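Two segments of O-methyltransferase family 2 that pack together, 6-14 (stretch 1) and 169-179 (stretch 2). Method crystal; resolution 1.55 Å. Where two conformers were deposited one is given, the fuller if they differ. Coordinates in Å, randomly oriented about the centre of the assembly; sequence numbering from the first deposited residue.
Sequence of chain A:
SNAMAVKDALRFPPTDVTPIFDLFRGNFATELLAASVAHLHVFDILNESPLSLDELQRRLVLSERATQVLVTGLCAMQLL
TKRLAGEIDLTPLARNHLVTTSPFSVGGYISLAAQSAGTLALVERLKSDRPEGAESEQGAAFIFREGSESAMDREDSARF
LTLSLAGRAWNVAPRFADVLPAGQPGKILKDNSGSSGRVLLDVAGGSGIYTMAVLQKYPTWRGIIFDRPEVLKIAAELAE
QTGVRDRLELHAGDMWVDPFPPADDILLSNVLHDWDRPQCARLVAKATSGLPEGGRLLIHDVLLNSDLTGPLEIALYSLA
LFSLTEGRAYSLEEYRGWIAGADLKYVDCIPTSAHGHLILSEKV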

# COMPACT_ATOMS: atom_id res chain seq x y z
N VAL A 6 -3.30 -15.57 35.66
CA VAL A 6 -3.13 -16.39 34.47
C VAL A 6 -3.57 -15.57 33.25
O VAL A 6 -4.73 -15.15 33.17
CB VAL A 6 -3.88 -17.73 34.55
CG1 VAL A 6 -3.76 -18.49 33.22
CG2 VAL A 6 -3.30 -18.62 35.63
N LYS A 7 -2.64 -15.35 32.33
CA LYS A 7 -2.93 -14.69 31.06
C LYS A 7 -3.82 -15.58 30.21
O LYS A 7 -3.49 -16.75 29.97
CB LYS A 7 -1.63 -14.37 30.33
CG LYS A 7 -1.81 -13.63 29.03
CD LYS A 7 -0.45 -13.23 28.41
CE LYS A 7 -0.69 -12.51 27.08
NZ LYS A 7 -1.44 -11.23 27.34
N ASP A 8 -4.95 -15.03 29.75
CA ASP A 8 -5.95 -15.77 28.99
C ASP A 8 -5.56 -15.82 27.52
O ASP A 8 -5.59 -14.80 26.84
CB ASP A 8 -7.30 -15.09 29.17
CG ASP A 8 -8.47 -15.86 28.55
OD1 ASP A 8 -8.28 -16.82 27.77
OD2 ASP A 8 -9.62 -15.48 28.87
N ALA A 9 -5.20 -17.01 27.01
CA ALA A 9 -4.82 -17.15 25.60
C ALA A 9 -5.98 -17.64 24.74
O ALA A 9 -5.78 -17.87 23.53
CB ALA A 9 -3.62 -18.11 25.45
N LEU A 10 -7.18 -17.79 25.31
CA LEU A 10 -8.33 -18.30 24.57
C LEU A 10 -9.35 -17.24 24.21
O LEU A 10 -10.15 -17.46 23.28
CB LEU A 10 -9.04 -19.41 25.36
CG LEU A 10 -8.18 -20.66 25.57
CD1 LEU A 10 -8.90 -21.66 26.45
CD2 LEU A 10 -7.77 -21.31 24.23
N ARG A 11 -9.37 -16.11 24.92
CA ARG A 11 -10.34 -15.08 24.60
C ARG A 11 -10.07 -14.53 23.21
O ARG A 11 -8.92 -14.20 22.88
CB ARG A 11 -10.28 -13.97 25.64
CG ARG A 11 -11.28 -12.85 25.37
CD ARG A 11 -12.35 -12.77 26.44
NE ARG A 11 -11.89 -12.08 27.65
CZ ARG A 11 -12.27 -10.87 28.02
NH1 ARG A 11 -11.80 -10.34 29.14
NH2 ARG A 11 -13.13 -10.19 27.28
N PHE A 12 -11.12 -14.42 22.40
CA PHE A 12 -10.96 -13.88 21.06
C PHE A 12 -10.65 -12.38 21.13
O PHE A 12 -11.14 -11.69 22.02
CB PHE A 12 -12.23 -14.08 20.22
CG PHE A 12 -12.63 -15.51 20.06
CD1 PHE A 12 -11.71 -16.49 19.70
CD2 PHE A 12 -13.95 -15.88 20.28
CE1 PHE A 12 -12.10 -17.81 19.55
CE2 PHE A 12 -14.35 -17.20 20.14
CZ PHE A 12 -13.42 -18.17 19.77
N PRO A 13 -9.83 -11.85 20.23
CA PRO A 13 -9.59 -10.41 20.25
C PRO A 13 -10.87 -9.65 19.96
O PRO A 13 -11.76 -10.15 19.24
CB PRO A 13 -8.54 -10.20 19.16
CG PRO A 13 -8.47 -11.42 18.41
CD PRO A 13 -9.05 -12.55 19.20
N PRO A 14 -11.03 -8.46 20.54
CA PRO A 14 -12.32 -7.75 20.43
C PRO A 14 -12.55 -7.13 19.06
O PRO A 14 -13.70 -6.82 18.74
CB PRO A 14 -12.22 -6.68 21.52
CG PRO A 14 -10.76 -6.43 21.66
CD PRO A 14 -10.11 -7.80 21.47
N ALA A 169 0.62 -13.53 16.82
CA ALA A 169 0.19 -14.78 17.45
C ALA A 169 -0.87 -14.55 18.52
O ALA A 169 -1.82 -15.35 18.63
CB ALA A 169 1.40 -15.51 18.02
N TRP A 170 -0.73 -13.50 19.34
CA TRP A 170 -1.78 -13.28 20.35
C TRP A 170 -3.13 -13.01 19.69
O TRP A 170 -4.17 -13.33 20.27
CB TRP A 170 -1.44 -12.12 21.30
CG TRP A 170 -0.28 -12.37 22.21
CD1 TRP A 170 0.90 -11.65 22.26
CD2 TRP A 170 -0.17 -13.38 23.25
NE1 TRP A 170 1.73 -12.18 23.21
CE2 TRP A 170 1.10 -13.23 23.85
CE3 TRP A 170 -1.02 -14.42 23.71
CZ2 TRP A 170 1.55 -14.06 24.90
CZ3 TRP A 170 -0.58 -15.22 24.76
CH2 TRP A 170 0.69 -15.05 25.33
N ASN A 171 -3.13 -12.43 18.49
CA ASN A 171 -4.39 -12.19 17.80
C ASN A 171 -4.96 -13.44 17.15
O ASN A 171 -6.18 -13.52 16.99
CB ASN A 171 -4.23 -11.11 16.73
CG ASN A 171 -4.27 -9.72 17.32
OD1 ASN A 171 -5.36 -9.14 17.48
ND2 ASN A 171 -3.09 -9.18 17.71
N VAL A 172 -4.13 -14.38 16.72
CA VAL A 172 -4.59 -15.51 15.92
C VAL A 172 -4.69 -16.79 16.75
O VAL A 172 -5.54 -17.64 16.48
CB VAL A 172 -3.68 -15.74 14.70
CG1 VAL A 172 -4.21 -16.94 13.84
CG2 VAL A 172 -3.59 -14.45 13.85
N ALA A 173 -3.82 -16.95 17.76
CA ALA A 173 -3.82 -18.20 18.50
C ALA A 173 -5.18 -18.53 19.14
O ALA A 173 -5.55 -19.72 19.14
CB ALA A 173 -2.71 -18.21 19.57
N PRO A 174 -5.98 -17.56 19.62
CA PRO A 174 -7.31 -17.94 20.15
C PRO A 174 -8.20 -18.61 19.11
O PRO A 174 -8.90 -19.59 19.43
CB PRO A 174 -7.91 -16.59 20.61
CG PRO A 174 -6.68 -15.74 20.97
CD PRO A 174 -5.65 -16.14 19.91
N ARG A 175 -8.21 -18.09 17.87
CA ARG A 175 -8.93 -18.75 16.79
C ARG A 175 -8.35 -20.13 16.52
O ARG A 175 -9.09 -21.12 16.44
CB ARG A 175 -8.85 -17.91 15.51
CG ARG A 175 -9.46 -16.55 15.62
CD ARG A 175 -10.94 -16.63 15.84
NE ARG A 175 -11.49 -15.34 16.23
CZ ARG A 175 -12.76 -15.18 16.55
NH1 ARG A 175 -13.57 -16.24 16.53
NH2 ARG A 175 -13.22 -13.99 16.89
N PHE A 176 -7.03 -20.20 16.37
CA PHE A 176 -6.37 -21.46 16.09
C PHE A 176 -6.77 -22.53 17.08
O PHE A 176 -7.13 -23.65 16.69
CB PHE A 176 -4.86 -21.26 16.13
CG PHE A 176 -4.09 -22.53 15.91
CD1 PHE A 176 -3.77 -22.93 14.63
CD2 PHE A 176 -3.69 -23.30 16.97
CE1 PHE A 176 -3.07 -24.10 14.43
CE2 PHE A 176 -3.00 -24.48 16.78
CZ PHE A 176 -2.68 -24.88 15.51
N ALA A 177 -6.67 -22.23 18.38
CA ALA A 177 -7.05 -23.21 19.39
C ALA A 177 -8.53 -23.56 19.27
O ALA A 177 -8.93 -24.72 19.47
CB ALA A 177 -6.69 -22.70 20.78
N ASP A 178 -9.37 -22.56 18.95
CA ASP A 178 -10.79 -22.81 18.87
C ASP A 178 -11.13 -23.79 17.74
O ASP A 178 -12.08 -24.59 17.87
CB ASP A 178 -11.54 -21.48 18.68
CG ASP A 178 -13.04 -21.66 18.66
OD1 ASP A 178 -13.61 -22.12 19.67
OD2 ASP A 178 -13.65 -21.34 17.61
N VAL A 179 -10.40 -23.75 16.63
CA VAL A 179 -10.77 -24.59 15.49
C VAL A 179 -9.96 -25.87 15.38
O VAL A 179 -10.29 -26.72 14.54
CB VAL A 179 -10.70 -23.84 14.15
CG1 VAL A 179 -11.56 -22.58 14.21
CG2 VAL A 179 -9.24 -23.52 13.78
O HOH W 1 -10.10 -19.95 21.95
O HOH W 2 -11.74 -11.60 16.99

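An irregular N-terminal segment lies along one side of a helix, and no direct hydrogen bond joins them; shape, two cationic contacts over aromatic faces and two bridging waters do the work, burying 600 Å², both sides summed.

The central bump is Pro174. Its CA-to-CB bond points toward the segment, which bends around it: Ala9 O and Arg11 O approach CG of Pro174 at 3.4 and 3.3 Å, and Leu10 O lies 3.6 Å from Pro174 CB. Lacking an amide hydrogen, proline also leaves the helix kinked here, and here the backbones are close, Leu10 CA 4.6 Å from Pro174 CA. The segment's turn is steadied from within by Asp8, whose OD1 accepts from Leu10 N at 2.9 Å and Arg11 N at 3.1 Å.

At one end, Lys7 is trans through chi1, chi2 and chi3, which brings CE to 3.4 Å from Trp170 CH2; chi4 (p) then sets NZ almost on the normal of the six-membered ring, 4.6 Å from its centroid. Methylene and charge thus share one indole face, while the small Ala9 fits at the edge, its CB 4.3 Å from Trp170 CZ3.

Phe12 is covered over one face by the guanidinium of Arg175, planes 1° apart and centres 3.8 Å apart. Its edge meets the helix, with CE1 3.7 Å from Pro174 O and CZ 3.7 Å from Asp178 CG. Beside it Pro13 sets CG 3.4 Å from Asn171 O. Leu10 starts away from the helix, yet its CD2 returns to 3.9 Å from Ala177 CB, methyl against methyl.

Water fills the polar gaps: one donates to Leu10 O and Pro174 O, another donates to Pro13 O and accepts from Arg175 NH2.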